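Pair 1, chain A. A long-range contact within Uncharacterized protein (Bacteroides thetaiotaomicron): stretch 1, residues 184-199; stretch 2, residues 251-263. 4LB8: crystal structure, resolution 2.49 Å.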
# COMPACT_ATOMS: atom_id res chain seq x y z
N TYR A 184 8.76 5.91 13.92
CA TYR A 184 8.72 4.72 14.75
C TYR A 184 8.93 5.12 16.20
O TYR A 184 9.88 5.85 16.49
CB TYR A 184 9.76 3.68 14.24
CG TYR A 184 9.45 3.27 12.81
CD1 TYR A 184 8.53 2.26 12.53
CD2 TYR A 184 9.95 4.01 11.73
CE1 TYR A 184 8.14 1.97 11.22
CE2 TYR A 184 9.56 3.73 10.41
CZ TYR A 184 8.65 2.71 10.16
OH TYR A 184 8.29 2.40 8.88
N LEU A 185 8.01 4.68 17.09
CA LEU A 185 8.04 4.97 18.53
C LEU A 185 8.21 3.74 19.37
O LEU A 185 7.63 2.69 19.08
CB LEU A 185 6.78 5.71 19.00
CG LEU A 185 6.44 7.05 18.33
CD1 LEU A 185 5.18 7.61 18.94
CD2 LEU A 185 7.61 8.06 18.41
N SER A 186 9.00 3.87 20.45
CA SER A 186 9.27 2.83 21.44
C SER A 186 9.45 3.51 22.80
O SER A 186 9.56 4.73 22.84
CB SER A 186 10.47 1.96 21.05
OG SER A 186 11.71 2.66 20.98
N VAL A 187 9.39 2.76 23.90
CA VAL A 187 9.50 3.38 25.23
C VAL A 187 10.35 2.52 26.16
O VAL A 187 10.15 1.30 26.26
CB VAL A 187 8.10 3.73 25.85
CG1 VAL A 187 7.24 2.48 26.10
CG2 VAL A 187 8.22 4.61 27.10
N SER A 188 11.30 3.17 26.85
CA SER A 188 12.20 2.56 27.84
C SER A 188 12.10 3.31 29.13
O SER A 188 12.59 4.45 29.21
CB SER A 188 13.65 2.60 27.33
OG SER A 188 14.59 2.03 28.21
N SER A 189 11.44 2.71 30.13
CA SER A 189 11.29 3.29 31.48
C SER A 189 10.64 4.68 31.50
O SER A 189 11.00 5.52 32.33
CB SER A 189 12.64 3.36 32.18
OG SER A 189 13.12 2.06 32.45
N GLY A 190 9.65 4.89 30.64
CA GLY A 190 8.91 6.14 30.58
C GLY A 190 9.45 7.06 29.52
O GLY A 190 8.75 7.99 29.13
N ILE A 191 10.71 6.82 29.05
CA ILE A 191 11.39 7.61 28.00
C ILE A 191 10.98 7.08 26.65
O ILE A 191 11.23 5.91 26.35
CB ILE A 191 12.95 7.62 28.15
CG1 ILE A 191 13.43 8.04 29.58
CG2 ILE A 191 13.66 8.39 27.00
CD1 ILE A 191 13.23 9.46 29.97
N ILE A 192 10.34 7.93 25.84
CA ILE A 192 9.86 7.61 24.50
C ILE A 192 10.96 7.96 23.48
O ILE A 192 11.43 9.10 23.44
CB ILE A 192 8.49 8.32 24.20
CG1 ILE A 192 7.42 7.89 25.26
CG2 ILE A 192 8.01 7.96 22.78
CD1 ILE A 192 6.20 8.70 25.35
N HIS A 193 11.35 6.96 22.67
CA HIS A 193 12.36 7.05 21.62
C HIS A 193 11.68 7.17 20.27
O HIS A 193 10.76 6.41 20.00
CB HIS A 193 13.24 5.78 21.64
CG HIS A 193 14.23 5.73 22.76
ND1 HIS A 193 13.84 5.60 24.08
CD2 HIS A 193 15.58 5.73 22.71
CE1 HIS A 193 14.96 5.59 24.78
NE2 HIS A 193 16.03 5.66 23.99
N ALA A 194 12.10 8.11 19.42
CA ALA A 194 11.53 8.26 18.09
C ALA A 194 12.60 8.05 17.05
O ALA A 194 13.75 8.46 17.26
CB ALA A 194 10.91 9.65 17.92
N ASN A 195 12.22 7.41 15.96
CA ASN A 195 13.07 7.19 14.80
C ASN A 195 12.33 7.77 13.57
O ASN A 195 11.23 7.34 13.25
CB ASN A 195 13.42 5.69 14.64
CG ASN A 195 14.49 5.33 13.62
OD1 ASN A 195 14.62 4.17 13.23
ND2 ASN A 195 15.27 6.29 13.14
N PHE A 196 12.90 8.84 13.00
CA PHE A 196 12.44 9.53 11.79
C PHE A 196 13.30 9.00 10.69
O PHE A 196 14.52 9.04 10.80
CB PHE A 196 12.57 11.05 11.92
CG PHE A 196 11.67 11.75 12.91
CD1 PHE A 196 12.04 11.87 14.25
CD2 PHE A 196 10.51 12.39 12.49
CE1 PHE A 196 11.23 12.57 15.16
CE2 PHE A 196 9.70 13.10 13.41
CZ PHE A 196 10.08 13.18 14.73
N THR A 197 12.67 8.44 9.64
CA THR A 197 13.39 7.80 8.53
C THR A 197 12.96 8.32 7.15
O THR A 197 11.80 8.72 6.95
CB THR A 197 13.22 6.26 8.59
OG1 THR A 197 11.84 5.93 8.69
CG2 THR A 197 14.00 5.60 9.73
N SER A 198 13.90 8.32 6.19
CA SER A 198 13.62 8.73 4.84
C SER A 198 14.60 8.11 3.88
O SER A 198 15.81 8.07 4.13
CB SER A 198 13.61 10.25 4.69
OG SER A 198 14.91 10.80 4.53
N GLN A 199 14.05 7.64 2.76
CA GLN A 199 14.81 7.01 1.69
C GLN A 199 14.33 7.51 0.33
O GLN A 199 13.20 7.97 0.20
CB GLN A 199 14.69 5.49 1.77
CG GLN A 199 15.35 4.87 3.01
CD GLN A 199 15.41 3.37 2.89
OE1 GLN A 199 14.40 2.68 2.74
NE2 GLN A 199 16.61 2.82 2.92
N MSE A 251 17.45 17.23 7.89
CA MSE A 251 18.19 16.20 8.64
C MSE A 251 18.35 14.96 7.77
O MSE A 251 17.69 14.85 6.72
CB MSE A 251 17.44 15.85 9.92
CG MSE A 251 17.28 16.99 10.89
SE MSE A 251 15.93 16.44 12.17
CE MSE A 251 16.59 17.41 13.81
N GLY A 252 19.21 14.03 8.21
CA GLY A 252 19.48 12.78 7.50
C GLY A 252 18.29 11.85 7.42
O GLY A 252 17.20 12.17 7.93
N GLY A 253 18.50 10.69 6.80
CA GLY A 253 17.46 9.69 6.62
C GLY A 253 17.29 8.73 7.77
O GLY A 253 16.49 7.80 7.68
N ASN A 254 18.06 8.92 8.86
CA ASN A 254 17.95 8.09 10.06
C ASN A 254 18.18 8.95 11.30
O ASN A 254 19.26 8.96 11.88
CB ASN A 254 18.90 6.88 10.03
CG ASN A 254 18.51 5.80 11.01
OD1 ASN A 254 17.35 5.69 11.45
ND2 ASN A 254 19.46 4.97 11.38
N VAL A 255 17.14 9.65 11.74
CA VAL A 255 17.23 10.53 12.90
C VAL A 255 16.69 9.84 14.14
O VAL A 255 15.57 9.32 14.10
CB VAL A 255 16.49 11.85 12.60
CG1 VAL A 255 16.45 12.77 13.82
CG2 VAL A 255 17.10 12.54 11.39
N THR A 256 17.45 9.82 15.24
CA THR A 256 16.95 9.24 16.49
C THR A 256 16.80 10.34 17.51
O THR A 256 17.65 11.22 17.64
CB THR A 256 17.79 8.07 16.98
OG1 THR A 256 19.07 8.55 17.41
CG2 THR A 256 17.91 6.95 15.94
N LYS A 257 15.67 10.34 18.20
CA LYS A 257 15.34 11.38 19.17
C LYS A 257 14.63 10.84 20.40
O LYS A 257 13.87 9.89 20.31
CB LYS A 257 14.39 12.42 18.51
CG LYS A 257 15.00 13.37 17.49
CD LYS A 257 15.46 14.69 18.12
CE LYS A 257 15.88 15.68 17.07
NZ LYS A 257 17.00 16.55 17.52
N VAL A 258 14.82 11.49 21.53
CA VAL A 258 14.00 11.33 22.71
C VAL A 258 12.76 12.10 22.29
O VAL A 258 12.86 13.29 21.99
CB VAL A 258 14.67 11.89 24.00
CG1 VAL A 258 13.67 11.97 25.15
CG2 VAL A 258 15.88 11.07 24.40
N PHE A 259 11.64 11.41 22.14
CA PHE A 259 10.42 12.03 21.67
C PHE A 259 9.69 12.76 22.81
O PHE A 259 9.11 13.81 22.61
CB PHE A 259 9.53 10.95 21.03
CG PHE A 259 8.35 11.45 20.24
CD1 PHE A 259 8.53 12.16 19.06
CD2 PHE A 259 7.05 11.15 20.64
CE1 PHE A 259 7.44 12.60 18.31
CE2 PHE A 259 5.95 11.57 19.88
CZ PHE A 259 6.15 12.30 18.73
N GLY A 260 9.72 12.17 23.99
CA GLY A 260 9.09 12.70 25.18
C GLY A 260 9.14 11.69 26.30
O GLY A 260 9.96 10.78 26.28
N ARG A 261 8.27 11.87 27.29
CA ARG A 261 8.10 10.97 28.43
C ARG A 261 6.64 10.71 28.68
O ARG A 261 5.80 11.55 28.35
CB ARG A 261 8.68 11.58 29.71
CG ARG A 261 10.18 11.53 29.87
CD ARG A 261 10.62 11.91 31.28
NE ARG A 261 10.20 13.27 31.68
CZ ARG A 261 10.67 13.91 32.74
NH1 ARG A 261 11.61 13.36 33.50
NH2 ARG A 261 10.22 15.13 33.04
N LYS A 262 6.34 9.60 29.36
CA LYS A 262 5.01 9.26 29.84
C LYS A 262 4.74 9.96 31.20
O LYS A 262 5.58 9.92 32.12
CB LYS A 262 4.87 7.75 30.00
CG LYS A 262 4.83 6.96 28.69
CD LYS A 262 4.80 5.47 28.96
CE LYS A 262 3.57 5.03 29.72
NZ LYS A 262 3.56 3.58 29.98
N LEU A 263 3.57 10.59 31.32
CA LEU A 263 3.11 11.25 32.54
C LEU A 263 2.23 10.31 33.34
O LEU A 263 2.07 10.49 34.55
CB LEU A 263 2.31 12.52 32.21
CG LEU A 263 2.99 13.66 31.48
CD1 LEU A 263 1.97 14.68 31.05
CD2 LEU A 263 4.04 14.33 32.36

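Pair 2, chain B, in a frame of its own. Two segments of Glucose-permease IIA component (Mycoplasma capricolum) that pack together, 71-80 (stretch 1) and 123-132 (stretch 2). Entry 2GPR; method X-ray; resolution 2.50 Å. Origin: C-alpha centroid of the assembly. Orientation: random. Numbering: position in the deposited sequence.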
# COMPACT_ATOMS: atom_id res chain seq x y z
N SER B 71 2.34 16.06 -4.97
CA SER B 71 3.74 16.08 -5.35
C SER B 71 4.08 15.16 -6.51
O SER B 71 5.23 15.05 -6.97
CB SER B 71 4.55 15.70 -4.17
OG SER B 71 3.64 15.27 -3.18
N GLY B 72 3.11 14.48 -7.02
CA GLY B 72 3.43 13.67 -8.14
C GLY B 72 3.98 12.32 -7.79
O GLY B 72 3.84 11.41 -8.58
N VAL B 73 4.61 12.17 -6.64
CA VAL B 73 5.05 10.85 -6.22
C VAL B 73 3.86 9.83 -6.13
O VAL B 73 2.80 10.07 -5.57
CB VAL B 73 5.75 10.90 -4.86
CG1 VAL B 73 6.10 12.33 -4.47
CG2 VAL B 73 4.93 10.23 -3.75
N GLU B 74 4.01 8.70 -6.73
CA GLU B 74 2.93 7.74 -6.66
C GLU B 74 3.30 6.57 -5.82
O GLU B 74 4.34 5.97 -6.03
CB GLU B 74 2.48 7.14 -8.00
CG GLU B 74 1.35 7.92 -8.67
CD GLU B 74 1.45 7.81 -10.17
OE1 GLU B 74 2.38 8.57 -10.68
OE2 GLU B 74 0.83 7.02 -10.82
N ILE B 75 2.41 6.20 -4.95
CA ILE B 75 2.63 5.05 -4.19
C ILE B 75 1.58 3.99 -4.47
O ILE B 75 0.37 4.26 -4.54
CB ILE B 75 2.69 5.50 -2.76
CG1 ILE B 75 2.68 4.34 -1.82
CG2 ILE B 75 1.52 6.40 -2.44
CD1 ILE B 75 1.70 4.61 -0.69
N LEU B 76 2.02 2.77 -4.66
CA LEU B 76 1.11 1.67 -4.89
C LEU B 76 0.92 0.72 -3.68
O LEU B 76 1.87 0.22 -3.07
CB LEU B 76 1.52 0.94 -6.19
CG LEU B 76 0.69 -0.28 -6.56
CD1 LEU B 76 -0.38 0.10 -7.56
CD2 LEU B 76 1.62 -1.28 -7.24
N LEU B 77 -0.35 0.49 -3.33
CA LEU B 77 -0.81 -0.47 -2.34
C LEU B 77 -1.34 -1.66 -3.15
O LEU B 77 -2.19 -1.50 -4.02
CB LEU B 77 -1.99 0.11 -1.51
CG LEU B 77 -2.37 -0.58 -0.19
CD1 LEU B 77 -3.87 -0.70 -0.06
CD2 LEU B 77 -1.62 -1.88 0.16
N HIS B 78 -0.81 -2.84 -2.89
CA HIS B 78 -1.16 -4.00 -3.61
C HIS B 78 -1.43 -5.11 -2.67
O HIS B 78 -0.50 -5.59 -2.05
CB HIS B 78 0.03 -4.31 -4.46
CG HIS B 78 -0.18 -5.49 -5.34
ND1 HIS B 78 -0.32 -6.76 -4.80
CD2 HIS B 78 -0.19 -5.58 -6.71
CE1 HIS B 78 -0.41 -7.59 -5.83
NE2 HIS B 78 -0.36 -6.92 -6.99
N ILE B 79 -2.72 -5.46 -2.48
CA ILE B 79 -3.06 -6.47 -1.54
C ILE B 79 -2.62 -7.83 -1.98
O ILE B 79 -3.00 -8.27 -3.06
CB ILE B 79 -4.51 -6.48 -1.13
CG1 ILE B 79 -4.86 -5.15 -0.50
CG2 ILE B 79 -4.74 -7.63 -0.11
CD1 ILE B 79 -5.18 -4.08 -1.52
N GLY B 80 -1.85 -8.52 -1.11
CA GLY B 80 -1.34 -9.87 -1.36
C GLY B 80 -0.54 -9.99 -2.67
O GLY B 80 0.04 -9.06 -3.17
N LYS B 123 0.65 -11.06 1.98
CA LYS B 123 1.57 -10.03 2.33
C LYS B 123 1.41 -8.96 1.26
O LYS B 123 1.45 -9.31 0.10
CB LYS B 123 2.96 -10.61 2.30
CG LYS B 123 3.33 -11.36 3.57
CD LYS B 123 4.77 -11.84 3.47
CE LYS B 123 5.02 -13.21 4.06
NZ LYS B 123 6.34 -13.76 3.69
N SER B 124 1.07 -7.74 1.67
CA SER B 124 0.74 -6.64 0.77
C SER B 124 1.81 -5.59 0.59
O SER B 124 2.14 -4.90 1.53
CB SER B 124 -0.56 -6.00 1.20
OG SER B 124 -1.61 -6.98 1.20
N PRO B 125 2.26 -5.40 -0.66
CA PRO B 125 3.30 -4.44 -0.90
C PRO B 125 2.88 -2.99 -1.04
O PRO B 125 1.83 -2.64 -1.60
CB PRO B 125 4.06 -4.94 -2.12
CG PRO B 125 3.53 -6.33 -2.45
CD PRO B 125 2.31 -6.56 -1.59
N ILE B 126 3.74 -2.12 -0.52
CA ILE B 126 3.60 -0.66 -0.56
C ILE B 126 4.79 -0.10 -1.33
O ILE B 126 5.90 0.03 -0.79
CB ILE B 126 3.60 -0.03 0.85
CG1 ILE B 126 2.69 -0.76 1.83
CG2 ILE B 126 3.20 1.45 0.78
CD1 ILE B 126 1.27 -0.88 1.33
N ILE B 127 4.62 0.23 -2.59
CA ILE B 127 5.79 0.72 -3.28
C ILE B 127 5.59 2.06 -3.85
O ILE B 127 4.52 2.42 -4.25
CB ILE B 127 6.20 -0.21 -4.41
CG1 ILE B 127 4.98 -0.70 -5.16
CG2 ILE B 127 7.00 -1.43 -3.93
CD1 ILE B 127 5.34 -0.93 -6.63
N PHE B 128 6.65 2.79 -3.88
CA PHE B 128 6.62 4.08 -4.50
C PHE B 128 7.00 3.86 -5.95
O PHE B 128 8.18 3.48 -6.28
CB PHE B 128 7.54 5.11 -3.85
CG PHE B 128 7.32 5.21 -2.37
CD1 PHE B 128 7.76 4.19 -1.53
CD2 PHE B 128 6.66 6.30 -1.83
CE1 PHE B 128 7.49 4.24 -0.17
CE2 PHE B 128 6.46 6.41 -0.45
CZ PHE B 128 6.85 5.36 0.38
N THR B 129 5.94 3.97 -6.78
CA THR B 129 6.09 3.80 -8.19
C THR B 129 6.69 5.06 -8.83
O THR B 129 7.16 5.06 -9.94
CB THR B 129 4.78 3.32 -8.83
OG1 THR B 129 4.95 1.94 -9.22
CG2 THR B 129 4.38 4.23 -10.03
N ASN B 130 6.72 6.12 -8.04
CA ASN B 130 7.28 7.34 -8.49
C ASN B 130 7.57 8.28 -7.31
O ASN B 130 6.70 8.62 -6.53
CB ASN B 130 6.41 7.93 -9.57
CG ASN B 130 6.82 9.35 -9.92
OD1 ASN B 130 5.99 10.15 -10.42
ND2 ASN B 130 8.05 9.69 -9.66
N ASN B 131 8.80 8.74 -7.22
CA ASN B 131 9.17 9.64 -6.13
C ASN B 131 9.86 10.94 -6.47
O ASN B 131 9.27 12.00 -6.44
CB ASN B 131 9.97 8.92 -5.04
CG ASN B 131 11.18 8.18 -5.58
OD1 ASN B 131 11.72 8.46 -6.65
ND2 ASN B 131 11.55 7.16 -4.86
N GLY B 132 11.17 10.88 -6.68
CA GLY B 132 12.00 12.08 -6.88
C GLY B 132 12.76 12.33 -5.58
O GLY B 132 14.01 12.35 -5.53

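What backbone geometry do the two pairs share? In each, two antiparallel strands lie side by side, and 14 central residues superpose with an RMSD of 0.8 Å. The bulge matches too: the register shifts by one between Ile192(A) and His193(A) in pair 1 and between the equivalent Glu74(B) and Ile75(B) in pair 2. The extra residue is Phe259(A) in one and Thr129(B) in the other. At the bulge, Phe259(A) N donates to Ile192(A) O at 2.7 Å; Thr129(B) N reaches Glu74(B) O at the same 2.7 Å, but that bond is weak, and Asn130(B) N also donates to Glu74(B) O at 3.1 Å.

How is the matching ladder of hydrogen bonds built beyond the bulge? Ala194(A) and Lys257(A) exchange two bonds, Ala194(A) N to Lys257(A) O at 2.7 Å and Lys257(A) N to Ala194(A) O at 2.8 Å. Leu76(B) and Ile127(B) fill these positions in pair 2, with Leu76(B) N to Ile127(B) O at 2.6 Å and Ile127(B) N to Leu76(B) O at 2.8 Å. One step on, Phe196(A) and Val255(A) again bond both ways. Their counterparts, His78(B) and Pro125(B), manage one bond, His78(B) N to Pro125(B) O at 2.9 Å, because the proline nitrogen has no hydrogen to return.

What fills the face carrying Ala194(A) in pair 1 and Leu76(B) in pair 2? The small Ala194(A) leaves space that the bulge residue uses: Phe259(A) CD1 comes to 3.6 Å from Ala194(A) CB, while Leu185(A) CD2 sits over one face of the Phe259(A) ring, 4.0 Å from its centroid. In pair 2 the bulge residue is the smaller Thr129(B), and the apolar contact lies directly across the strands, Leu76(B) CD2 to Ile127(B) CD1 at 3.8 Å. The matching Lys257(A) instead leads the end of its side chain away.

How do the opposite faces differ? Pair 1 uses polar chemistry at Asn195(A), whose ND2 donates to Asn254(A) OD1 at 2.7 Å and to Val255(A) O at 3.2 Å, tying the side chain to the neighbouring strand. The equivalent Leu77(B) packs by hydrophobic contact, its CD2 lying 3.3 Å from Ile126(B) CD1. Nearer the bulge, His193(A) and Val258(A) are replaced by Ile75(B) and Phe128(B), and Ile75(B) CG1 lies over one face of the Phe128(B) ring.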